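Side-chain contacts in cytochrome P450 (Picrophilus torridus, PDB 2RFB), which probably works as a heme-thiolate monooxygenase, activating molecular oxygen at its heme iron and inserting one oxygen atom into an organic substrate: residues K22-N27 with D255-Y260; I197-R202 with Y229-F234; R147-F152 with L173-K178; K109-P114 with L184-G189. All blocks are in the same frame, centred on the assembly; numbering follows the deposited sequence.

Interaction 1. Residues K22-N27 with D255-Y260; sequences KHVLMN and DQVIVY
Val-24 and Val-259 meet head-on: their side chains point at one another end to end, and the CG1 methyl of Val-24 comes within 3.5 Å of CG2 of Val-259. This Val-24 methyl lies anti to the backbone N (chi1 160°), which aims it at the strand. The same CG1 also nears CG1 of Val-257, two residues back along the strand. Here the approach is different. The Val-24 and Val-257 side chains run past one another, pointing opposite ways, with Val-24 CG2 4.1 Å from Val-257 CG1. One helix valine is thus set against two strand valines. Leu-25 adds a looser touch with its far methyl, CD1 lying 4.3 Å from CG1 of Val-259. No hydrogen bond crosses the contact; it is all aliphatic packing between buried residues. The axes of residues 22-26, in helix 18-26, and of strand 256-259 approach to 9.4 Å, with 121° between their N-to-C directions. Leu-25 also leans on the heme and on Arg-238, one of the residues that bind it. Around the contact, Phe-31 of strand 31-32 touches both Val-24 and Val-257, Ile-246 of strand 244-246 touches Val-24, and Val-15 of strand 12-15, which pairs in parallel with 256-259, packs on Val-259.

Interaction 2. Residues I197-R202 with Y229-F234; sequences IGNMIR and YSPIQF
Just past helix 218-228, which carries the ExxR motif of cytochromes P450, Tyr-229 turns back onto the long helix 175-206 and is met there by Asn-199 and Arg-202. The guanidinium of Arg-202 lies flat on the tyrosine ring, planes 18° apart. Its CZ sits 4.0 Å from the centroid of the Tyr-229 ring, over the face but displaced toward the hydroxyl end, so this is an offset cation-pi stack. The arginine gets there with an extended chain, CG anti to the backbone N (chi1 -180°), and lays CD over the same ring in a CH-pi contact. Although NE and the Tyr-229 hydroxyl are close, they are not bonded; both instead turn to the carboxylate of Glu-206, as a salt bridge to NE and a hydrogen bond to the hydroxyl. In fold terms, the contact pins helix 175-206, the long P450 helix that crosses the heme, to the chain leaving helix 218-228, where Pro-231 and Ile-232 touch the heme. Were Arg-202 an alanine, the Tyr-229 ring would probably lose the cation stacked on its face, and Glu-206 a charged mate. One turn back, Asn-199 ND2 gives a bent hydrogen bond of 3.0 Å to Tyr-229 O (N-H...O 130°), from above the carbonyl plane. The same ND2 also binds Leu-335 O, while CB of Asn-199 rests 3.8 Å from CB of Tyr-229.

Interaction 3. Residues R147-F152 with L173-K178; sequences RLLEIF and LTMDEK
Met-175 reaches across to Leu-149 and Phe-152 with a bent side chain. From CB it sets out with CG anti to the backbone N (chi1 -176°), then folds at chi2 and chi3. CG is the first atom to arrive, 3.6 Å from CD2 of Leu-149. SD follows, at 3.4 Å from the same Leu-149 CD2. The sulfur also lies 4.6 Å from the centroid of the Phe-152 ring, 31° off its normal, an oblique Met-aromatic contact. At the tip, the CE methyl touches both partners, 3.7 Å from Leu-149 CD2 and 4.0 Å from Phe-152 CD1. The far end of that ring belongs to Lys-178: CB comes 3.6 Å from Phe-152 CZ, CD lies over one face, and the extended chain then leads NZ back to a 3.1 Å hydrogen bond with Leu-173 O. With an alanine at Phe-152, the Met-175 methyl and the aliphatic part of Lys-178 would probably lose their common packing surface, leaving a gap between the two helices. The contact lies away from the heme, joining helix 136-153 to the first turn of helix 175-206. Phe-152 is further buried against Ile-160, Leu-163 and Ala-164 of helix 159-164, and against Ile-182 farther along helix 175-206.

Interaction 4. Residues K109-P114 with L184-G189; sequences KILGIP and LLIIGG. With HEM (protoporphyrin IX containing Fe), chain G.
On the distal side of the heme pocket, where helix 175-206, the long central helix of the P450 fold, passes over the porphyrin, Leu-111 packs on the outer flank of that helix against Leu-185 and Ile-186. Leu-111 ends helix 101-111, and Gly-112 follows as the C-prime residue of a Schellman motif, its positive phi turning the chain away while Ile-113 N reaches back to Ser-108 O. With CG anti to the carbonyl carbon (chi1 -67°), the leucine turns both methyls toward helix 175-206 and forks over its two partners. Its CD1 lies 3.8 Å from CG1 of Ile-186, and the two side chains cross at about a right angle. The other branch, CD2, is 4.1 Å from CD1 of Leu-185. Phe-121 of helix 118-129 and Ile-160 of helix 159-164 also touch Leu-111. Farther round the helix the heme takes over: Gly-188 and Gly-189, with no side chains, let the backbone lie close above the ring, and their carbonyls accept hydrogen bonds from the hydroxyls of Thr-192 and Thr-193. Leu-184 borders the porphyrin too, its CG 3.9 Å from the methyl CMD. Leu-185 bridges the two sides: its CD1 meets Leu-111 while its CD2 stands 3.8 Å from the heme CMD.

From the N terminus, residues 22-27 open the widest loop, closed only when 255-260 returns in interaction 1, and the other three contacts fall within it. Segment 109-114 opens next. Before interaction 4 closes at 184-189, the chain runs out through 147-152 and back at 173-178, so interaction 3 lies wholly within that loop, and the two touch where Ile-151 meets Pro-114. Interaction 2 then opens and closes in series after both. Helix 175-206 serves interactions 3, 4 and 2 in turn, tying its start to helix 136-153, its middle to helix 101-111 and its later turns to the chain beyond helix 218-228. Phe-234 touches Ile-258, joining interaction 2 to the sheet of interaction 1.

Interaction 1. Residues K22-N27 with D255-Y260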
# COMPACT_ATOMS: atom_id res chain seq x y z
N LYS A 22 6.91 -12.43 11.27
CA LYS A 22 7.70 -11.39 11.96
C LYS A 22 9.19 -11.69 12.07
O LYS A 22 10.01 -10.78 11.86
CB LYS A 22 7.15 -11.20 13.35
CG LYS A 22 7.68 -10.01 14.04
CD LYS A 22 6.80 -9.81 15.23
CE LYS A 22 7.32 -8.77 16.09
NZ LYS A 22 7.00 -9.19 17.48
N HIS A 23 9.54 -12.94 12.39
CA HIS A 23 10.93 -13.35 12.44
C HIS A 23 11.55 -13.08 11.06
O HIS A 23 12.58 -12.41 10.92
CB HIS A 23 11.04 -14.83 12.78
CG HIS A 23 12.44 -15.35 12.71
ND1 HIS A 23 12.88 -16.17 11.68
CD2 HIS A 23 13.51 -15.13 13.51
CE1 HIS A 23 14.16 -16.45 11.87
NE2 HIS A 23 14.57 -15.84 12.97
N VAL A 24 10.89 -13.56 10.02
CA VAL A 24 11.44 -13.36 8.68
C VAL A 24 11.60 -11.86 8.39
O VAL A 24 12.69 -11.41 8.10
CB VAL A 24 10.57 -14.09 7.58
CG1 VAL A 24 10.83 -13.50 6.20
CG2 VAL A 24 10.81 -15.60 7.64
N LEU A 25 10.54 -11.08 8.49
CA LEU A 25 10.64 -9.64 8.13
C LEU A 25 11.60 -8.87 9.04
O LEU A 25 12.21 -7.94 8.61
CB LEU A 25 9.25 -8.95 8.11
CG LEU A 25 8.27 -9.55 7.13
CD1 LEU A 25 6.88 -8.96 7.27
CD2 LEU A 25 8.84 -9.24 5.75
N MET A 26 11.69 -9.22 10.31
CA MET A 26 12.60 -8.48 11.21
C MET A 26 14.08 -8.86 10.97
O MET A 26 15.00 -8.18 11.45
CB MET A 26 12.28 -8.77 12.68
CG MET A 26 10.98 -8.16 13.22
SD MET A 26 11.10 -6.36 13.40
CE MET A 26 12.35 -6.09 14.60
N ASN A 27 14.31 -9.96 10.24
CA ASN A 27 15.71 -10.41 10.01
C ASN A 27 16.10 -10.16 8.52
O ASN A 27 16.35 -11.08 7.73
CB ASN A 27 15.95 -11.84 10.52
CG ASN A 27 15.97 -11.94 12.07
OD1 ASN A 27 17.01 -11.78 12.72
ND2 ASN A 27 14.84 -12.26 12.65
N ASP A 255 17.08 -19.81 -1.00
CA ASP A 255 15.70 -20.24 -0.96
C ASP A 255 14.80 -19.03 -0.92
O ASP A 255 15.03 -18.11 -0.14
CB ASP A 255 15.43 -21.14 0.26
CG ASP A 255 15.86 -22.58 0.05
OD1 ASP A 255 16.06 -23.32 1.05
OD2 ASP A 255 15.99 -22.99 -1.12
N GLN A 256 13.80 -19.03 -1.78
CA GLN A 256 12.78 -18.01 -1.71
C GLN A 256 11.86 -18.30 -0.50
O GLN A 256 11.57 -19.46 -0.16
CB GLN A 256 11.97 -17.99 -3.00
CG GLN A 256 10.89 -16.94 -2.97
CD GLN A 256 10.13 -16.88 -4.27
OE1 GLN A 256 10.41 -17.63 -5.21
NE2 GLN A 256 9.15 -15.99 -4.33
N VAL A 257 11.42 -17.23 0.13
CA VAL A 257 10.64 -17.29 1.34
C VAL A 257 9.44 -16.40 1.20
O VAL A 257 9.58 -15.17 1.10
CB VAL A 257 11.45 -16.81 2.52
CG1 VAL A 257 10.59 -16.78 3.75
CG2 VAL A 257 12.60 -17.78 2.78
N ILE A 258 8.26 -17.00 1.13
CA ILE A 258 7.05 -16.19 0.98
C ILE A 258 6.29 -16.13 2.32
O ILE A 258 6.01 -17.15 2.95
CB ILE A 258 6.09 -16.74 -0.10
CG1 ILE A 258 6.82 -17.11 -1.41
CG2 ILE A 258 4.94 -15.74 -0.33
CD1 ILE A 258 5.84 -17.55 -2.60
N VAL A 259 5.89 -14.95 2.68
CA VAL A 259 5.43 -14.61 3.98
C VAL A 259 3.97 -14.09 3.81
O VAL A 259 3.71 -13.20 2.96
CB VAL A 259 6.44 -13.58 4.48
CG1 VAL A 259 5.84 -12.33 4.89
CG2 VAL A 259 7.43 -14.19 5.49
N TYR A 260 3.03 -14.70 4.56
CA TYR A 260 1.62 -14.43 4.39
C TYR A 260 1.05 -13.56 5.48
O TYR A 260 0.79 -14.04 6.54
CB TYR A 260 0.83 -15.72 4.30
CG TYR A 260 1.13 -16.51 3.03
CD1 TYR A 260 2.33 -17.16 2.88
CD2 TYR A 260 0.19 -16.61 2.00
CE1 TYR A 260 2.61 -17.88 1.73
CE2 TYR A 260 0.46 -17.34 0.82
CZ TYR A 260 1.65 -17.95 0.70
OH TYR A 260 1.95 -18.70 -0.42

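Interaction 2. Residues I197-R202 with Y229-F234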
# COMPACT_ATOMS: atom_id res chain seq x y z
N ILE A 197 -10.11 0.91 1.15
CA ILE A 197 -11.35 1.64 1.16
C ILE A 197 -12.51 0.70 0.87
O ILE A 197 -13.51 0.72 1.60
CB ILE A 197 -11.32 2.86 0.21
CG1 ILE A 197 -10.40 3.92 0.79
CG2 ILE A 197 -12.74 3.42 0.00
CD1 ILE A 197 -9.95 5.00 -0.21
N GLY A 198 -12.36 -0.16 -0.15
CA GLY A 198 -13.38 -1.16 -0.46
C GLY A 198 -13.48 -2.18 0.65
O GLY A 198 -14.57 -2.65 0.96
N ASN A 199 -12.37 -2.53 1.30
CA ASN A 199 -12.47 -3.48 2.38
C ASN A 199 -13.15 -2.88 3.64
O ASN A 199 -13.87 -3.61 4.35
CB ASN A 199 -11.10 -4.07 2.71
CG ASN A 199 -10.49 -4.88 1.55
OD1 ASN A 199 -11.17 -5.23 0.57
ND2 ASN A 199 -9.19 -5.10 1.62
N MET A 200 -12.99 -1.58 3.92
CA MET A 200 -13.76 -0.97 5.03
C MET A 200 -15.25 -0.96 4.72
O MET A 200 -16.11 -1.04 5.63
CB MET A 200 -13.33 0.45 5.34
CG MET A 200 -11.80 0.57 5.62
SD MET A 200 -11.45 2.17 6.36
CE MET A 200 -11.59 3.26 4.95
N ILE A 201 -15.58 -0.89 3.43
CA ILE A 201 -17.00 -0.81 3.07
C ILE A 201 -17.54 -2.22 3.30
O ILE A 201 -18.62 -2.40 3.84
CB ILE A 201 -17.22 -0.25 1.62
CG1 ILE A 201 -16.88 1.24 1.57
CG2 ILE A 201 -18.65 -0.51 1.12
CD1 ILE A 201 -16.63 1.78 0.16
N ARG A 202 -16.76 -3.22 2.95
CA ARG A 202 -17.14 -4.58 3.24
C ARG A 202 -17.32 -4.88 4.76
O ARG A 202 -18.22 -5.60 5.18
CB ARG A 202 -16.09 -5.50 2.63
CG ARG A 202 -16.35 -6.92 2.84
CD ARG A 202 -15.33 -7.74 2.12
NE ARG A 202 -15.55 -9.16 2.41
CZ ARG A 202 -14.69 -10.12 2.10
NH1 ARG A 202 -13.55 -9.84 1.46
NH2 ARG A 202 -14.96 -11.36 2.41
N TYR A 229 -8.99 -7.64 6.80
CA TYR A 229 -9.03 -7.78 5.32
C TYR A 229 -7.78 -7.06 4.72
O TYR A 229 -7.88 -5.95 4.15
CB TYR A 229 -10.32 -7.17 4.81
CG TYR A 229 -11.55 -8.01 5.06
CD1 TYR A 229 -12.76 -7.40 5.35
CD2 TYR A 229 -11.53 -9.42 4.99
CE1 TYR A 229 -13.94 -8.15 5.58
CE2 TYR A 229 -12.70 -10.19 5.21
CZ TYR A 229 -13.92 -9.52 5.49
OH TYR A 229 -15.14 -10.18 5.73
N SER A 230 -6.61 -7.68 4.90
CA SER A 230 -5.34 -7.04 4.60
C SER A 230 -5.22 -6.81 3.11
O SER A 230 -5.32 -7.74 2.33
CB SER A 230 -4.17 -7.90 5.08
OG SER A 230 -4.29 -8.17 6.46
N PRO A 231 -5.03 -5.55 2.69
CA PRO A 231 -4.96 -5.28 1.23
C PRO A 231 -3.90 -6.14 0.53
O PRO A 231 -4.13 -6.68 -0.60
CB PRO A 231 -4.65 -3.79 1.17
CG PRO A 231 -5.29 -3.26 2.43
CD PRO A 231 -4.95 -4.32 3.49
N ILE A 232 -2.79 -6.32 1.20
CA ILE A 232 -1.73 -7.21 0.70
C ILE A 232 -1.70 -8.52 1.48
O ILE A 232 -1.48 -8.52 2.69
CB ILE A 232 -0.33 -6.51 0.76
CG1 ILE A 232 -0.40 -5.25 -0.17
CG2 ILE A 232 0.81 -7.50 0.34
CD1 ILE A 232 0.92 -4.56 -0.34
N GLN A 233 -1.92 -9.62 0.77
CA GLN A 233 -2.06 -10.92 1.42
C GLN A 233 -0.77 -11.64 1.68
O GLN A 233 -0.65 -12.39 2.67
CB GLN A 233 -3.04 -11.79 0.63
CG GLN A 233 -4.50 -11.28 0.67
CD GLN A 233 -5.12 -11.49 2.04
OE1 GLN A 233 -5.35 -12.64 2.46
NE2 GLN A 233 -5.38 -10.40 2.76
N PHE A 234 0.20 -11.48 0.76
CA PHE A 234 1.54 -12.04 0.94
C PHE A 234 2.61 -11.21 0.25
O PHE A 234 2.31 -10.40 -0.61
CB PHE A 234 1.61 -13.51 0.56
CG PHE A 234 1.37 -13.80 -0.91
CD1 PHE A 234 2.43 -13.83 -1.82
CD2 PHE A 234 0.08 -14.09 -1.39
CE1 PHE A 234 2.23 -14.17 -3.19
CE2 PHE A 234 -0.12 -14.41 -2.71
CZ PHE A 234 0.98 -14.42 -3.64

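Interaction 3. Residues R147-F152 with L173-K178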
# COMPACT_ATOMS: atom_id res chain seq x y z
N ARG A 147 7.39 15.27 -19.42
CA ARG A 147 6.98 16.30 -18.44
C ARG A 147 7.76 16.18 -17.14
O ARG A 147 8.18 17.18 -16.57
CB ARG A 147 5.48 16.26 -18.13
CG ARG A 147 4.58 17.04 -19.07
CD ARG A 147 4.95 18.54 -19.24
NE ARG A 147 5.14 19.22 -17.95
CZ ARG A 147 5.84 20.34 -17.78
NH1 ARG A 147 6.44 20.95 -18.81
NH2 ARG A 147 5.94 20.86 -16.55
N LEU A 148 7.97 14.96 -16.68
CA LEU A 148 8.72 14.72 -15.45
C LEU A 148 10.07 15.43 -15.42
O LEU A 148 10.46 16.00 -14.40
CB LEU A 148 8.91 13.22 -15.19
CG LEU A 148 7.72 12.51 -14.55
CD1 LEU A 148 8.03 11.05 -14.31
CD2 LEU A 148 7.26 13.18 -13.22
N LEU A 149 10.77 15.38 -16.55
CA LEU A 149 12.08 15.95 -16.64
C LEU A 149 12.01 17.47 -16.56
O LEU A 149 12.88 18.10 -15.97
CB LEU A 149 12.76 15.49 -17.94
CG LEU A 149 13.11 13.99 -18.01
CD1 LEU A 149 13.81 13.66 -19.33
CD2 LEU A 149 13.97 13.50 -16.84
N GLU A 150 10.97 18.06 -17.14
CA GLU A 150 10.75 19.49 -17.00
C GLU A 150 10.47 19.86 -15.53
O GLU A 150 11.01 20.82 -15.03
CB GLU A 150 9.62 19.96 -17.94
CG GLU A 150 10.05 20.71 -19.25
CD GLU A 150 11.52 20.49 -19.71
OE1 GLU A 150 11.98 19.32 -19.79
OE2 GLU A 150 12.20 21.51 -20.04
N ILE A 151 9.69 19.05 -14.83
CA ILE A 151 9.34 19.38 -13.47
C ILE A 151 10.56 19.32 -12.57
O ILE A 151 10.82 20.26 -11.81
CB ILE A 151 8.27 18.44 -12.95
CG1 ILE A 151 7.00 18.63 -13.76
CG2 ILE A 151 8.04 18.70 -11.47
CD1 ILE A 151 6.17 17.38 -13.88
N PHE A 152 11.32 18.24 -12.69
CA PHE A 152 12.57 18.10 -11.95
C PHE A 152 13.46 19.34 -12.00
O PHE A 152 14.25 19.58 -11.08
CB PHE A 152 13.35 16.87 -12.41
CG PHE A 152 12.98 15.62 -11.67
CD1 PHE A 152 12.34 14.58 -12.32
CD2 PHE A 152 13.25 15.50 -10.32
CE1 PHE A 152 11.99 13.45 -11.63
CE2 PHE A 152 12.89 14.37 -9.62
CZ PHE A 152 12.27 13.35 -10.28
N LEU A 173 22.05 11.15 -7.03
CA LEU A 173 21.03 10.27 -7.60
C LEU A 173 20.98 10.36 -9.12
O LEU A 173 20.95 11.45 -9.71
CB LEU A 173 19.64 10.52 -7.01
CG LEU A 173 19.10 9.42 -6.10
CD1 LEU A 173 20.05 9.10 -4.98
CD2 LEU A 173 17.75 9.82 -5.54
N THR A 174 20.98 9.19 -9.74
CA THR A 174 20.69 9.01 -11.16
C THR A 174 19.25 9.47 -11.52
O THR A 174 18.37 9.55 -10.67
CB THR A 174 21.01 7.52 -11.51
OG1 THR A 174 22.27 7.45 -12.19
CG2 THR A 174 19.93 6.83 -12.33
N MET A 175 19.03 9.79 -12.79
CA MET A 175 17.72 10.21 -13.24
C MET A 175 16.80 9.00 -13.36
O MET A 175 15.60 9.13 -13.19
CB MET A 175 17.84 11.00 -14.56
CG MET A 175 16.54 11.59 -15.14
SD MET A 175 15.35 12.33 -13.97
CE MET A 175 16.04 13.97 -13.79
N ASP A 176 17.35 7.81 -13.61
CA ASP A 176 16.57 6.59 -13.59
C ASP A 176 16.15 6.23 -12.16
O ASP A 176 15.13 5.55 -11.93
CB ASP A 176 17.31 5.41 -14.25
CG ASP A 176 16.44 4.13 -14.31
OD1 ASP A 176 15.34 4.17 -14.93
OD2 ASP A 176 16.83 3.10 -13.72
N GLU A 177 16.94 6.68 -11.20
CA GLU A 177 16.65 6.41 -9.82
C GLU A 177 15.59 7.36 -9.34
O GLU A 177 14.71 6.97 -8.59
CB GLU A 177 17.90 6.54 -8.96
CG GLU A 177 18.79 5.32 -9.02
CD GLU A 177 20.25 5.62 -8.65
OE1 GLU A 177 20.65 6.82 -8.60
OE2 GLU A 177 20.99 4.64 -8.43
N LYS A 178 15.64 8.61 -9.80
CA LYS A 178 14.63 9.56 -9.43
C LYS A 178 13.26 9.11 -9.97
O LYS A 178 12.27 9.17 -9.23
CB LYS A 178 15.00 10.98 -9.89
CG LYS A 178 16.16 11.65 -9.15
CD LYS A 178 16.80 12.78 -10.01
CE LYS A 178 18.03 13.34 -9.35
NZ LYS A 178 19.06 13.88 -10.31

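Interaction 4. Residues K109-P114 with L184-G189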
# COMPACT_ATOMS: atom_id res chain seq x y z
N LYS A 109 -0.26 15.46 -5.28
CA LYS A 109 -0.04 16.70 -4.53
C LYS A 109 1.27 16.61 -3.76
O LYS A 109 2.07 17.52 -3.81
CB LYS A 109 -1.17 17.01 -3.55
CG LYS A 109 -0.84 18.11 -2.54
CD LYS A 109 -1.27 19.53 -2.94
CE LYS A 109 -0.84 20.46 -1.78
NZ LYS A 109 -1.45 21.82 -1.70
N ILE A 110 1.45 15.50 -3.05
CA ILE A 110 2.67 15.22 -2.33
C ILE A 110 3.85 15.18 -3.30
O ILE A 110 4.88 15.76 -3.00
CB ILE A 110 2.53 13.90 -1.50
CG1 ILE A 110 1.57 14.13 -0.33
CG2 ILE A 110 3.88 13.40 -0.97
CD1 ILE A 110 1.13 12.87 0.41
N LEU A 111 3.71 14.55 -4.47
CA LEU A 111 4.85 14.54 -5.40
C LEU A 111 5.27 15.95 -5.85
O LEU A 111 6.46 16.23 -6.02
CB LEU A 111 4.61 13.66 -6.62
CG LEU A 111 4.49 12.15 -6.37
CD1 LEU A 111 3.88 11.39 -7.59
CD2 LEU A 111 5.81 11.56 -5.92
N GLY A 112 4.29 16.82 -6.01
CA GLY A 112 4.48 18.14 -6.62
C GLY A 112 4.08 18.20 -8.10
O GLY A 112 4.54 19.05 -8.82
N ILE A 113 3.23 17.28 -8.58
CA ILE A 113 2.84 17.33 -9.97
C ILE A 113 2.01 18.59 -10.16
O ILE A 113 1.04 18.79 -9.43
CB ILE A 113 2.01 16.07 -10.40
CG1 ILE A 113 2.81 14.77 -10.22
CG2 ILE A 113 1.45 16.24 -11.83
CD1 ILE A 113 4.02 14.62 -11.17
N PRO A 114 2.39 19.46 -11.11
CA PRO A 114 1.61 20.65 -11.43
C PRO A 114 0.15 20.38 -11.80
O PRO A 114 -0.18 19.34 -12.37
CB PRO A 114 2.35 21.22 -12.62
CG PRO A 114 3.79 20.87 -12.32
CD PRO A 114 3.65 19.43 -11.88
N LEU A 184 7.84 4.07 -7.44
CA LEU A 184 7.60 3.22 -6.27
C LEU A 184 6.62 3.86 -5.35
O LEU A 184 5.77 3.17 -4.83
CB LEU A 184 8.89 2.91 -5.52
CG LEU A 184 8.82 2.19 -4.17
CD1 LEU A 184 8.11 0.86 -4.32
CD2 LEU A 184 10.25 2.00 -3.60
N LEU A 185 6.69 5.16 -5.14
CA LEU A 185 5.64 5.83 -4.36
C LEU A 185 4.22 5.73 -4.94
O LEU A 185 3.22 5.65 -4.19
CB LEU A 185 5.97 7.30 -4.15
CG LEU A 185 7.32 7.49 -3.46
CD1 LEU A 185 7.69 8.99 -3.39
CD2 LEU A 185 7.26 6.86 -2.11
N ILE A 186 4.12 5.74 -6.25
CA ILE A 186 2.81 5.79 -6.86
C ILE A 186 2.25 4.38 -6.79
O ILE A 186 1.10 4.17 -6.49
CB ILE A 186 2.87 6.27 -8.35
CG1 ILE A 186 3.13 7.77 -8.43
CG2 ILE A 186 1.54 5.99 -9.08
CD1 ILE A 186 3.74 8.18 -9.77
N ILE A 187 3.09 3.40 -7.06
CA ILE A 187 2.60 2.05 -7.19
C ILE A 187 2.29 1.49 -5.84
O ILE A 187 1.29 0.82 -5.70
CB ILE A 187 3.58 1.14 -7.93
CG1 ILE A 187 3.69 1.62 -9.39
CG2 ILE A 187 3.12 -0.34 -7.79
CD1 ILE A 187 4.93 1.14 -10.07
N GLY A 188 3.09 1.79 -4.82
CA GLY A 188 2.84 1.22 -3.51
C GLY A 188 1.74 1.90 -2.73
O GLY A 188 1.25 1.37 -1.74
N GLY A 189 1.34 3.09 -3.13
CA GLY A 189 0.27 3.73 -2.37
C GLY A 189 -1.14 3.71 -2.99
O GLY A 189 -2.12 3.94 -2.26
CHA HEM G . 6.22 -0.93 1.72
CHB HEM G . 1.64 -2.53 2.60
CHC HEM G . 0.05 2.01 1.44
CHD HEM G . 4.46 3.39 -0.11
C1A HEM G . 5.12 -1.72 2.09
C2A HEM G . 5.19 -3.07 2.61
C3A HEM G . 3.91 -3.48 2.85
C4A HEM G . 3.05 -2.40 2.50
CMA HEM G . 3.28 -4.86 3.41
CAA HEM G . 6.53 -3.86 2.85
CBA HEM G . 6.95 -4.69 1.61
CGA HEM G . 8.16 -5.46 2.06
O1A HEM G . 8.46 -5.53 3.31
O2A HEM G . 8.83 -6.01 1.17
C1B HEM G . 0.80 -1.42 2.39
C2B HEM G . -0.60 -1.31 2.71
C3B HEM G . -0.95 -0.04 2.35
C4B HEM G . 0.18 0.64 1.83
CMB HEM G . -1.43 -2.52 3.35
CAB HEM G . -2.27 0.89 2.33
CBB HEM G . -3.42 0.65 3.14
C1C HEM G . 1.07 2.91 0.98
C2C HEM G . 1.08 4.35 0.60
C3C HEM G . 2.33 4.65 0.17
C4C HEM G . 3.11 3.48 0.23
CMC HEM G . -0.07 5.46 0.63
CAC HEM G . 2.87 6.06 -0.29
CBC HEM G . 3.49 6.23 -1.48
C1D HEM G . 5.35 2.33 0.26
C2D HEM G . 6.77 2.29 0.03
C3D HEM G . 7.25 0.94 0.59
C4D HEM G . 6.10 0.33 1.12
CMD HEM G . 7.68 3.35 -0.68
CAD HEM G . 8.66 0.26 0.66
CBD HEM G . 9.38 0.80 1.91
CGD HEM G . 10.74 0.21 2.03
O1D HEM G . 11.01 -0.82 1.32
O2D HEM G . 11.58 0.75 2.81
NA HEM G . 3.78 -1.33 2.05
NB HEM G . 1.27 -0.18 1.87
NC HEM G . 2.37 2.45 0.73
ND HEM G . 4.98 1.13 0.91
FE HEM G . 3.17 0.64 1.55